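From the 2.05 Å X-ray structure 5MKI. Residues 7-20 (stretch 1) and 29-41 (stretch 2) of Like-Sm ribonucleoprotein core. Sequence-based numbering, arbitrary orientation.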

# COMPACT_ATOMS: atom_id res chain seq x y z
N PRO A 7 -15.93 15.11 -3.44
CA PRO A 7 -15.09 15.95 -2.57
C PRO A 7 -13.99 16.69 -3.31
O PRO A 7 -13.69 17.83 -2.93
CB PRO A 7 -14.51 14.94 -1.56
CG PRO A 7 -14.68 13.58 -2.19
CD PRO A 7 -15.92 13.69 -3.02
N LEU A 8 -13.40 16.11 -4.37
CA LEU A 8 -12.24 16.72 -5.03
C LEU A 8 -12.61 17.89 -5.93
O LEU A 8 -11.71 18.61 -6.35
CB LEU A 8 -11.47 15.66 -5.85
CG LEU A 8 -10.87 14.53 -5.03
CD1 LEU A 8 -9.85 13.71 -5.85
CD2 LEU A 8 -10.23 15.09 -3.80
N ASP A 9 -13.89 18.09 -6.24
CA ASP A 9 -14.32 19.30 -6.96
C ASP A 9 -13.94 20.56 -6.21
O ASP A 9 -13.79 21.63 -6.82
CB ASP A 9 -15.83 19.28 -7.19
CG ASP A 9 -16.23 18.46 -8.39
OD1 ASP A 9 -15.37 17.75 -8.95
OD2 ASP A 9 -17.43 18.50 -8.76
N ALA A 10 -13.79 20.48 -4.88
CA ALA A 10 -13.29 21.63 -4.14
C ALA A 10 -11.90 22.02 -4.60
O ALA A 10 -11.53 23.20 -4.51
CB ALA A 10 -13.31 21.32 -2.63
N LEU A 11 -11.10 21.06 -5.10
CA LEU A 11 -9.80 21.42 -5.68
C LEU A 11 -9.98 22.18 -7.00
O LEU A 11 -9.29 23.17 -7.25
CB LEU A 11 -8.94 20.17 -5.91
CG LEU A 11 -8.31 19.53 -4.67
CD1 LEU A 11 -7.49 18.32 -5.06
CD2 LEU A 11 -7.44 20.52 -3.96
N GLY A 12 -10.90 21.72 -7.85
CA GLY A 12 -11.14 22.42 -9.10
C GLY A 12 -11.53 23.87 -8.89
O GLY A 12 -11.16 24.74 -9.69
N LYS A 13 -12.26 24.17 -7.80
CA LYS A 13 -12.61 25.55 -7.48
C LYS A 13 -11.42 26.36 -6.99
O LYS A 13 -11.43 27.59 -7.09
CB LYS A 13 -13.72 25.59 -6.42
CG LYS A 13 -14.99 24.86 -6.84
CD LYS A 13 -16.05 24.90 -5.74
CE LYS A 13 -17.45 24.63 -6.30
NZ LYS A 13 -17.38 23.68 -7.45
N SER A 14 -10.39 25.70 -6.45
CA SER A 14 -9.20 26.36 -5.93
C SER A 14 -8.10 26.51 -6.96
O SER A 14 -6.99 26.91 -6.60
CB SER A 14 -8.65 25.59 -4.73
OG SER A 14 -9.53 25.65 -3.64
N ILE A 15 -8.38 26.19 -8.23
CA ILE A 15 -7.37 26.40 -9.26
C ILE A 15 -6.97 27.87 -9.28
O ILE A 15 -7.82 28.77 -9.18
CB ILE A 15 -7.87 25.96 -10.65
CG1 ILE A 15 -8.01 24.42 -10.72
CG2 ILE A 15 -6.90 26.44 -11.73
CD1 ILE A 15 -6.68 23.67 -10.76
N ASN A 16 -5.66 28.11 -9.36
CA ASN A 16 -5.07 29.46 -9.42
C ASN A 16 -5.33 30.25 -8.14
O ASN A 16 -5.46 31.47 -8.17
CB ASN A 16 -5.56 30.22 -10.65
CG ASN A 16 -4.96 29.69 -11.92
OD1 ASN A 16 -3.78 29.35 -11.95
ND2 ASN A 16 -5.77 29.57 -12.96
N THR A 17 -5.43 29.54 -7.01
CA THR A 17 -5.35 30.12 -5.68
C THR A 17 -4.27 29.38 -4.90
O THR A 17 -3.73 28.36 -5.35
CB THR A 17 -6.69 30.07 -4.95
OG1 THR A 17 -6.99 28.72 -4.58
CG2 THR A 17 -7.81 30.61 -5.84
N ASN A 18 -3.97 29.89 -3.71
CA ASN A 18 -2.94 29.30 -2.86
C ASN A 18 -3.54 28.23 -1.95
O ASN A 18 -4.55 28.47 -1.28
CB ASN A 18 -2.27 30.38 -2.01
CG ASN A 18 -0.83 30.05 -1.69
OD1 ASN A 18 -0.54 29.29 -0.77
ND2 ASN A 18 0.08 30.61 -2.48
N VAL A 19 -2.91 27.05 -1.93
CA VAL A 19 -3.37 25.96 -1.07
C VAL A 19 -2.21 25.48 -0.22
O VAL A 19 -1.04 25.66 -0.55
CB VAL A 19 -3.99 24.80 -1.88
CG1 VAL A 19 -5.16 25.32 -2.73
CG2 VAL A 19 -2.92 24.09 -2.74
N THR A 20 -2.56 24.88 0.91
CA THR A 20 -1.62 24.24 1.81
C THR A 20 -1.87 22.73 1.77
O THR A 20 -2.96 22.28 2.12
CB THR A 20 -1.77 24.77 3.23
OG1 THR A 20 -1.67 26.20 3.19
CG2 THR A 20 -0.70 24.21 4.15
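Stretch 2 (29-41) VKGRLKAYDLHMN

The centre of the contact is apolar. Y36 and L33 of stretch 2 lie against L8, L11 and I15 of stretch 1. The Y36 ring (chi1 76°, p) takes L11 CB over one face, 3.6 Å from the ring centroid and almost on the ring normal, a CH-pi contact. L11 CD1 approaches Y36 CD2 at 3.5 Å. I15 CD1 sits at the ring edge, 4.3 Å from Y36 CD1. L33 (t, chi2 p) places CD2 4.1 Å from L11 CD2 and 4.2 Å from I15 CD1. V19 CG2 packs on L33 CB at 4.1 Å.

Stretch 2 is a strand from V29 to Y36, continuing from earlier in the chain; its backbone departs from extended geometry at K34 (phi/psi -98/-19). This strand runs against the helix of stretch 1, with 150° between their directions, a signed crossing angle of -150° and a closest axis approach of 8.9 Å. Beyond it, D37 to M40 form a type I turn. L8 CD1 reaches this turn, 3.8 Å from L38 CD2 and 4.0 Å from M40 CG.

After the helix, the type II turn S14 to T17 brings the chain alongside stretch 2 as an antiparallel strand. The N-to-C directions of the two strands differ by 138°, and their axes approach to 4.6 Å. N16 N donates to L33 O (2.8 Å), and L33 N donates to T17 O (3.0 Å). V19 pairs with G31 through V19 N to G31 O (2.8 Å) and G31 N to V19 O (3.0 Å). N18 faces R32 and T20 faces K30 as non-hydrogen-bonded pairs, with their side chains on one face of the sheet. V19 points to the other.

The edge is polar. K34 NZ donates to N16 OD1 at 2.7 Å. K30 NZ makes a weak hydrogen bond to N18 OD1 at 3.4 Å. The O atom of water 1 lies 2.7 Å from D9 OD1 and 2.5 Å from Y36 OH, and so bridges the two.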

# COMPACT_ATOMS: atom_id res chain seq x y z
N VAL A 29 3.41 21.77 2.39
CA VAL A 29 3.80 22.35 1.11
C VAL A 29 2.73 23.35 0.71
O VAL A 29 1.55 22.99 0.61
CB VAL A 29 3.98 21.28 0.01
CG1 VAL A 29 4.64 21.90 -1.20
CG2 VAL A 29 4.79 20.11 0.53
N LYS A 30 3.13 24.60 0.48
CA LYS A 30 2.22 25.70 0.18
C LYS A 30 2.53 26.24 -1.20
O LYS A 30 3.70 26.45 -1.53
CB LYS A 30 2.34 26.80 1.24
CG LYS A 30 1.57 28.08 0.91
CD LYS A 30 1.93 29.23 1.86
CE LYS A 30 2.16 30.55 1.10
NZ LYS A 30 1.01 31.52 1.22
N GLY A 31 1.50 26.47 -2.01
CA GLY A 31 1.74 26.97 -3.36
C GLY A 31 0.45 27.25 -4.09
O GLY A 31 -0.65 27.08 -3.56
N ARG A 32 0.60 27.68 -5.35
CA ARG A 32 -0.52 28.04 -6.22
C ARG A 32 -0.92 26.83 -7.07
O ARG A 32 -0.12 26.34 -7.88
CB ARG A 32 -0.14 29.23 -7.10
CG ARG A 32 -1.22 29.73 -8.06
CD ARG A 32 -0.62 30.77 -9.03
NE ARG A 32 -1.63 31.43 -9.85
CZ ARG A 32 -2.38 32.45 -9.43
NH1 ARG A 32 -2.23 32.92 -8.20
NH2 ARG A 32 -3.28 32.99 -10.24
N LEU A 33 -2.16 26.38 -6.91
CA LEU A 33 -2.62 25.11 -7.50
C LEU A 33 -2.94 25.28 -8.98
O LEU A 33 -3.93 25.92 -9.34
CB LEU A 33 -3.83 24.59 -6.73
CG LEU A 33 -4.40 23.24 -7.17
CD1 LEU A 33 -3.52 22.08 -6.69
CD2 LEU A 33 -5.84 23.08 -6.67
N LYS A 34 -2.13 24.65 -9.84
CA LYS A 34 -2.30 24.69 -11.29
C LYS A 34 -3.01 23.47 -11.86
O LYS A 34 -3.50 23.54 -13.00
CB LYS A 34 -0.92 24.80 -11.98
CG LYS A 34 -0.05 25.92 -11.43
CD LYS A 34 -0.72 27.25 -11.66
CE LYS A 34 -0.89 27.53 -13.16
NZ LYS A 34 -1.60 28.82 -13.40
N ALA A 35 -3.06 22.36 -11.13
CA ALA A 35 -3.60 21.12 -11.68
C ALA A 35 -3.68 20.10 -10.57
O ALA A 35 -2.89 20.13 -9.62
CB ALA A 35 -2.75 20.59 -12.83
N TYR A 36 -4.66 19.20 -10.69
CA TYR A 36 -4.82 18.06 -9.79
C TYR A 36 -5.55 16.96 -10.56
O TYR A 36 -6.17 17.21 -11.60
CB TYR A 36 -5.60 18.42 -8.52
CG TYR A 36 -7.07 18.56 -8.81
CD1 TYR A 36 -7.56 19.68 -9.45
CD2 TYR A 36 -7.97 17.55 -8.47
CE1 TYR A 36 -8.90 19.80 -9.75
CE2 TYR A 36 -9.31 17.66 -8.76
CZ TYR A 36 -9.77 18.78 -9.39
OH TYR A 36 -11.10 18.90 -9.68
N ASP A 37 -5.49 15.73 -10.03
CA ASP A 37 -6.13 14.57 -10.65
C ASP A 37 -6.80 13.74 -9.55
O ASP A 37 -6.72 14.07 -8.36
CB ASP A 37 -5.13 13.72 -11.47
CG ASP A 37 -3.96 13.17 -10.63
OD1 ASP A 37 -4.10 13.01 -9.40
OD2 ASP A 37 -2.89 12.88 -11.21
N LEU A 38 -7.46 12.65 -9.96
CA LEU A 38 -8.25 11.89 -8.99
C LEU A 38 -7.39 11.08 -8.03
O LEU A 38 -7.94 10.54 -7.06
CB LEU A 38 -9.24 10.98 -9.72
CG LEU A 38 -10.44 11.74 -10.31
CD1 LEU A 38 -11.40 10.78 -10.99
CD2 LEU A 38 -11.14 12.61 -9.24
N HIS A 39 -6.08 11.00 -8.25
CA HIS A 39 -5.18 10.47 -7.23
C HIS A 39 -4.80 11.50 -6.17
O HIS A 39 -4.07 11.15 -5.24
CB HIS A 39 -3.91 9.93 -7.88
CG HIS A 39 -4.17 8.86 -8.89
ND1 HIS A 39 -3.66 8.90 -10.17
CD2 HIS A 39 -4.89 7.72 -8.81
CE1 HIS A 39 -4.05 7.83 -10.83
NE2 HIS A 39 -4.79 7.09 -10.03
N MET A 40 -5.25 12.74 -6.32
CA MET A 40 -4.79 13.89 -5.54
C MET A 40 -3.32 14.23 -5.79
O MET A 40 -2.69 14.87 -4.95
CB MET A 40 -5.03 13.70 -4.02
CG MET A 40 -6.49 13.39 -3.62
SD MET A 40 -6.94 13.71 -1.88
CE MET A 40 -6.22 15.33 -1.63
N ASN A 41 -2.74 13.80 -6.93
CA ASN A 41 -1.53 14.46 -7.40
C ASN A 41 -1.84 15.94 -7.64
O ASN A 41 -2.94 16.29 -8.08
CB ASN A 41 -1.00 13.86 -8.72
CG ASN A 41 -0.68 12.35 -8.65
OD1 ASN A 41 -0.13 11.83 -7.68
ND2 ASN A 41 -1.01 11.67 -9.72
O HOH W 1 -12.74 17.04 -9.30